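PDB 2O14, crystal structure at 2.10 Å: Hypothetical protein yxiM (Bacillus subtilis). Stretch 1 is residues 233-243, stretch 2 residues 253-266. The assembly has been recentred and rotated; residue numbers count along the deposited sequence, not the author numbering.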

# COMPACT_ATOMS: atom_id res chain seq x y z
N TYR A 233 8.29 -9.11 7.23
CA TYR A 233 7.72 -10.08 6.31
C TYR A 233 7.26 -9.38 5.04
O TYR A 233 6.68 -8.29 5.09
CB TYR A 233 6.53 -10.80 6.95
CG TYR A 233 6.91 -11.84 7.97
CD1 TYR A 233 7.55 -13.02 7.58
CD2 TYR A 233 6.63 -11.66 9.32
CE1 TYR A 233 7.89 -13.99 8.51
CE2 TYR A 233 6.97 -12.63 10.26
CZ TYR A 233 7.60 -13.80 9.85
OH TYR A 233 7.94 -14.76 10.78
N PHE A 234 7.54 -9.99 3.90
CA PHE A 234 7.10 -9.46 2.61
C PHE A 234 5.98 -10.41 2.20
O PHE A 234 6.24 -11.53 1.77
CB PHE A 234 8.23 -9.49 1.58
CG PHE A 234 7.79 -9.12 0.19
CD1 PHE A 234 6.85 -8.10 -0.03
CD2 PHE A 234 8.34 -9.75 -0.92
CE1 PHE A 234 6.47 -7.72 -1.32
CE2 PHE A 234 7.97 -9.38 -2.23
CZ PHE A 234 7.04 -8.36 -2.42
N MSE A 235 4.74 -9.97 2.37
CA MSE A 235 3.58 -10.78 2.02
C MSE A 235 3.19 -10.42 0.60
O MSE A 235 2.68 -9.32 0.34
CB MSE A 235 2.45 -10.50 2.99
CG MSE A 235 1.31 -11.48 2.90
SE MSE A 235 0.44 -11.62 4.61
CE MSE A 235 1.24 -13.27 5.21
N LEU A 236 3.43 -11.35 -0.32
CA LEU A 236 3.17 -11.12 -1.74
C LEU A 236 2.13 -12.05 -2.38
O LEU A 236 2.20 -13.27 -2.24
CB LEU A 236 4.52 -11.23 -2.48
CG LEU A 236 4.76 -10.87 -3.95
CD1 LEU A 236 4.26 -11.98 -4.83
CD2 LEU A 236 4.08 -9.55 -4.29
N GLN A 237 1.16 -11.45 -3.06
CA GLN A 237 0.13 -12.22 -3.76
C GLN A 237 -0.18 -11.59 -5.11
O GLN A 237 -0.88 -10.57 -5.19
CB GLN A 237 -1.17 -12.32 -2.96
CG GLN A 237 -2.26 -13.09 -3.72
CD GLN A 237 -3.58 -13.18 -2.98
OE1 GLN A 237 -3.66 -13.78 -1.90
NE2 GLN A 237 -4.63 -12.60 -3.55
N LEU A 238 0.35 -12.19 -6.17
CA LEU A 238 0.14 -11.72 -7.53
C LEU A 238 -0.13 -12.95 -8.39
O LEU A 238 0.05 -14.08 -7.93
CB LEU A 238 1.37 -10.97 -8.04
CG LEU A 238 1.67 -9.61 -7.40
CD1 LEU A 238 3.05 -9.14 -7.81
CD2 LEU A 238 0.61 -8.60 -7.83
N GLY A 239 -0.57 -12.73 -9.62
CA GLY A 239 -0.85 -13.85 -10.50
C GLY A 239 -2.16 -13.68 -11.25
O GLY A 239 -2.35 -14.26 -12.32
N ILE A 240 -3.07 -12.89 -10.68
CA ILE A 240 -4.36 -12.68 -11.30
C ILE A 240 -4.23 -11.94 -12.63
O ILE A 240 -4.57 -12.48 -13.69
CB ILE A 240 -5.30 -11.89 -10.35
CG1 ILE A 240 -5.56 -12.71 -9.08
CG2 ILE A 240 -6.63 -11.60 -11.05
CD1 ILE A 240 -6.44 -12.01 -8.07
N ASN A 241 -3.73 -10.71 -12.57
CA ASN A 241 -3.56 -9.89 -13.77
C ASN A 241 -2.46 -10.42 -14.68
O ASN A 241 -2.45 -10.18 -15.89
CB ASN A 241 -3.25 -8.44 -13.35
CG ASN A 241 -4.38 -7.83 -12.54
OD1 ASN A 241 -5.38 -7.36 -13.09
ND2 ASN A 241 -4.24 -7.84 -11.22
N ASP A 242 -1.53 -11.15 -14.08
CA ASP A 242 -0.41 -11.72 -14.82
C ASP A 242 -0.85 -12.67 -15.94
O ASP A 242 -0.13 -12.83 -16.93
CB ASP A 242 0.53 -12.44 -13.86
CG ASP A 242 1.01 -11.53 -12.74
OD1 ASP A 242 0.20 -11.16 -11.88
OD2 ASP A 242 2.21 -11.18 -12.74
N THR A 243 -2.02 -13.28 -15.79
CA THR A 243 -2.51 -14.22 -16.79
C THR A 243 -3.18 -13.54 -17.98
O THR A 243 -3.46 -14.18 -18.99
CB THR A 243 -3.51 -15.24 -16.17
OG1 THR A 243 -4.63 -14.54 -15.61
CG2 THR A 243 -2.83 -16.07 -15.09
N GLU A 253 7.99 -16.14 -17.44
CA GLU A 253 8.49 -14.81 -17.07
C GLU A 253 8.01 -14.50 -15.66
O GLU A 253 8.78 -14.04 -14.82
CB GLU A 253 7.98 -13.73 -18.03
CG GLU A 253 8.84 -12.46 -18.02
CD GLU A 253 8.14 -11.24 -18.61
OE1 GLU A 253 7.41 -11.39 -19.61
OE2 GLU A 253 8.34 -10.13 -18.07
N PHE A 254 6.73 -14.75 -15.42
CA PHE A 254 6.14 -14.51 -14.12
C PHE A 254 7.00 -15.14 -13.03
O PHE A 254 7.39 -14.49 -12.07
CB PHE A 254 4.73 -15.12 -14.09
CG PHE A 254 4.15 -15.22 -12.71
CD1 PHE A 254 3.67 -14.08 -12.06
CD2 PHE A 254 4.08 -16.45 -12.06
CE1 PHE A 254 3.12 -14.17 -10.78
CE2 PHE A 254 3.53 -16.55 -10.78
CZ PHE A 254 3.05 -15.41 -10.14
N LYS A 255 7.29 -16.43 -13.21
CA LYS A 255 8.08 -17.19 -12.25
C LYS A 255 9.48 -16.60 -12.06
O LYS A 255 9.98 -16.53 -10.94
CB LYS A 255 8.17 -18.64 -12.73
CG LYS A 255 8.69 -19.65 -11.72
CD LYS A 255 8.55 -21.06 -12.29
CE LYS A 255 9.25 -22.10 -11.42
NZ LYS A 255 8.77 -22.06 -10.02
N GLU A 256 10.11 -16.16 -13.15
CA GLU A 256 11.45 -15.56 -13.11
C GLU A 256 11.48 -14.24 -12.34
O GLU A 256 12.36 -14.02 -11.51
CB GLU A 256 11.96 -15.28 -14.52
CG GLU A 256 12.17 -16.48 -15.41
CD GLU A 256 12.50 -16.07 -16.84
OE1 GLU A 256 13.41 -15.22 -17.02
OE2 GLU A 256 11.85 -16.58 -17.78
N VAL A 257 10.53 -13.37 -12.64
CA VAL A 257 10.43 -12.07 -11.99
C VAL A 257 10.15 -12.24 -10.51
O VAL A 257 10.76 -11.58 -9.66
CB VAL A 257 9.30 -11.22 -12.61
CG1 VAL A 257 9.10 -9.94 -11.80
CG2 VAL A 257 9.63 -10.89 -14.05
N MSE A 258 9.21 -13.13 -10.21
CA MSE A 258 8.84 -13.43 -8.83
C MSE A 258 10.05 -13.93 -8.06
O MSE A 258 10.29 -13.52 -6.93
CB MSE A 258 7.73 -14.48 -8.81
CG MSE A 258 6.39 -13.98 -9.32
SE MSE A 258 5.46 -12.89 -8.00
CE MSE A 258 4.77 -14.35 -6.90
N ARG A 259 10.81 -14.83 -8.69
CA ARG A 259 12.01 -15.40 -8.07
C ARG A 259 13.00 -14.31 -7.69
O ARG A 259 13.55 -14.31 -6.59
CB ARG A 259 12.68 -16.37 -9.04
CG ARG A 259 13.86 -17.14 -8.44
CD ARG A 259 14.61 -17.89 -9.53
NE ARG A 259 13.74 -18.75 -10.32
CZ ARG A 259 13.16 -19.86 -9.87
NH1 ARG A 259 13.36 -20.26 -8.62
NH2 ARG A 259 12.37 -20.57 -10.67
N ASP A 260 13.22 -13.37 -8.60
CA ASP A 260 14.14 -12.27 -8.38
C ASP A 260 13.73 -11.40 -7.20
O ASP A 260 14.56 -11.06 -6.35
CB ASP A 260 14.24 -11.41 -9.63
CG ASP A 260 15.25 -10.29 -9.49
OD1 ASP A 260 16.46 -10.59 -9.36
OD2 ASP A 260 14.83 -9.12 -9.50
N MSE A 261 12.45 -11.04 -7.14
CA MSE A 261 11.96 -10.22 -6.03
C MSE A 261 12.20 -10.91 -4.70
O MSE A 261 12.63 -10.28 -3.74
CB MSE A 261 10.46 -9.93 -6.19
CG MSE A 261 10.11 -9.05 -7.37
SE MSE A 261 8.41 -8.17 -7.11
CE MSE A 261 7.22 -9.54 -7.81
N ILE A 262 11.90 -12.20 -4.65
CA ILE A 262 12.08 -12.98 -3.43
C ILE A 262 13.54 -12.95 -2.98
O ILE A 262 13.84 -12.77 -1.80
CB ILE A 262 11.67 -14.45 -3.64
CG1 ILE A 262 10.17 -14.54 -3.92
CG2 ILE A 262 12.04 -15.28 -2.41
CD1 ILE A 262 9.73 -15.88 -4.44
N ARG A 263 14.45 -13.12 -3.94
CA ARG A 263 15.87 -13.11 -3.63
C ARG A 263 16.34 -11.74 -3.14
O ARG A 263 17.11 -11.64 -2.19
CB ARG A 263 16.67 -13.54 -4.86
CG ARG A 263 16.42 -15.00 -5.22
CD ARG A 263 17.34 -15.51 -6.31
NE ARG A 263 17.22 -16.96 -6.45
CZ ARG A 263 17.88 -17.69 -7.34
NH1 ARG A 263 18.73 -17.11 -8.19
NH2 ARG A 263 17.71 -19.00 -7.38
N GLN A 264 15.86 -10.68 -3.79
CA GLN A 264 16.24 -9.34 -3.39
C GLN A 264 15.77 -9.06 -1.97
O GLN A 264 16.49 -8.47 -1.18
CB GLN A 264 15.65 -8.30 -4.35
CG GLN A 264 16.31 -8.28 -5.71
CD GLN A 264 16.00 -7.02 -6.47
OE1 GLN A 264 16.25 -5.92 -5.98
NE2 GLN A 264 15.44 -7.17 -7.66
N VAL A 265 14.55 -9.49 -1.65
CA VAL A 265 14.03 -9.26 -0.31
C VAL A 265 14.80 -10.12 0.70
O VAL A 265 15.15 -9.65 1.78
CB VAL A 265 12.52 -9.57 -0.21
CG1 VAL A 265 12.07 -9.54 1.25
CG2 VAL A 265 11.74 -8.54 -1.03
N LYS A 266 15.06 -11.37 0.34
CA LYS A 266 15.80 -12.25 1.25
C LYS A 266 17.21 -11.72 1.45
O LYS A 266 17.82 -11.94 2.50
CB LYS A 266 15.86 -13.68 0.70
CG LYS A 266 14.63 -14.51 1.02
CD LYS A 266 14.71 -15.88 0.35
CE LYS A 266 13.65 -16.84 0.89
NZ LYS A 266 13.91 -17.18 2.32

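How are the two backbones arranged? Stretch 1 begins as a strand, passes through a loop and ends in a 3-10 turn, while stretch 2 is helical throughout. They run in opposite senses: F234 CA lies 7.5 Å from V265 CA, L238 CA 9.0 Å from M258 CA and D242 CA 7.2 Å from F254 CA. No hydrogen bond joins them. The helix satisfies its own backbone through a regular series of i to i+4 bonds.

Which apolar side chains meet? Alternation along the strand turns F234 and L236 toward the helix, whereas Y233 points away. F234 CD2 lies 3.6 Å from V265 CG2. The selenomethionine M258 starts out sideways, but its end comes nearer, bringing M258 CE to 3.2 Å from L236 CD1, a tight approach for two carbon atoms. Beyond the strand, L238 continues the apolar surface, L238 CD1 lying 4.2 Å from CE of M261, also selenomethionine, and 4.5 Å from M258 SE. These buried groups hold together by van der Waals contact and the exclusion of water.

What does the F254 ring touch? It meets the loop and turn rather than the strand. F254 CZ is 4.0 Å from L238 O, and F254 CE1 is 4.0 Å from G239 CA. At the ring edge, near its plane, D242 OD2 approaches F254 CD1 to 3.3 Å, placing a carboxylate oxygen beside the slightly positive ring rim.

What shapes the turn beside that ring? G239 has phi near 135°, where a side chain would jam against the preceding carbonyl oxygen. G239 N donates a weak hydrogen bond to D242 OD1 at 2.9 Å, and T243 OG1 donates to I240 O at 2.8 Å. D242 OD2, which lies against F254, is hydrogen-bonded elsewhere in the structure.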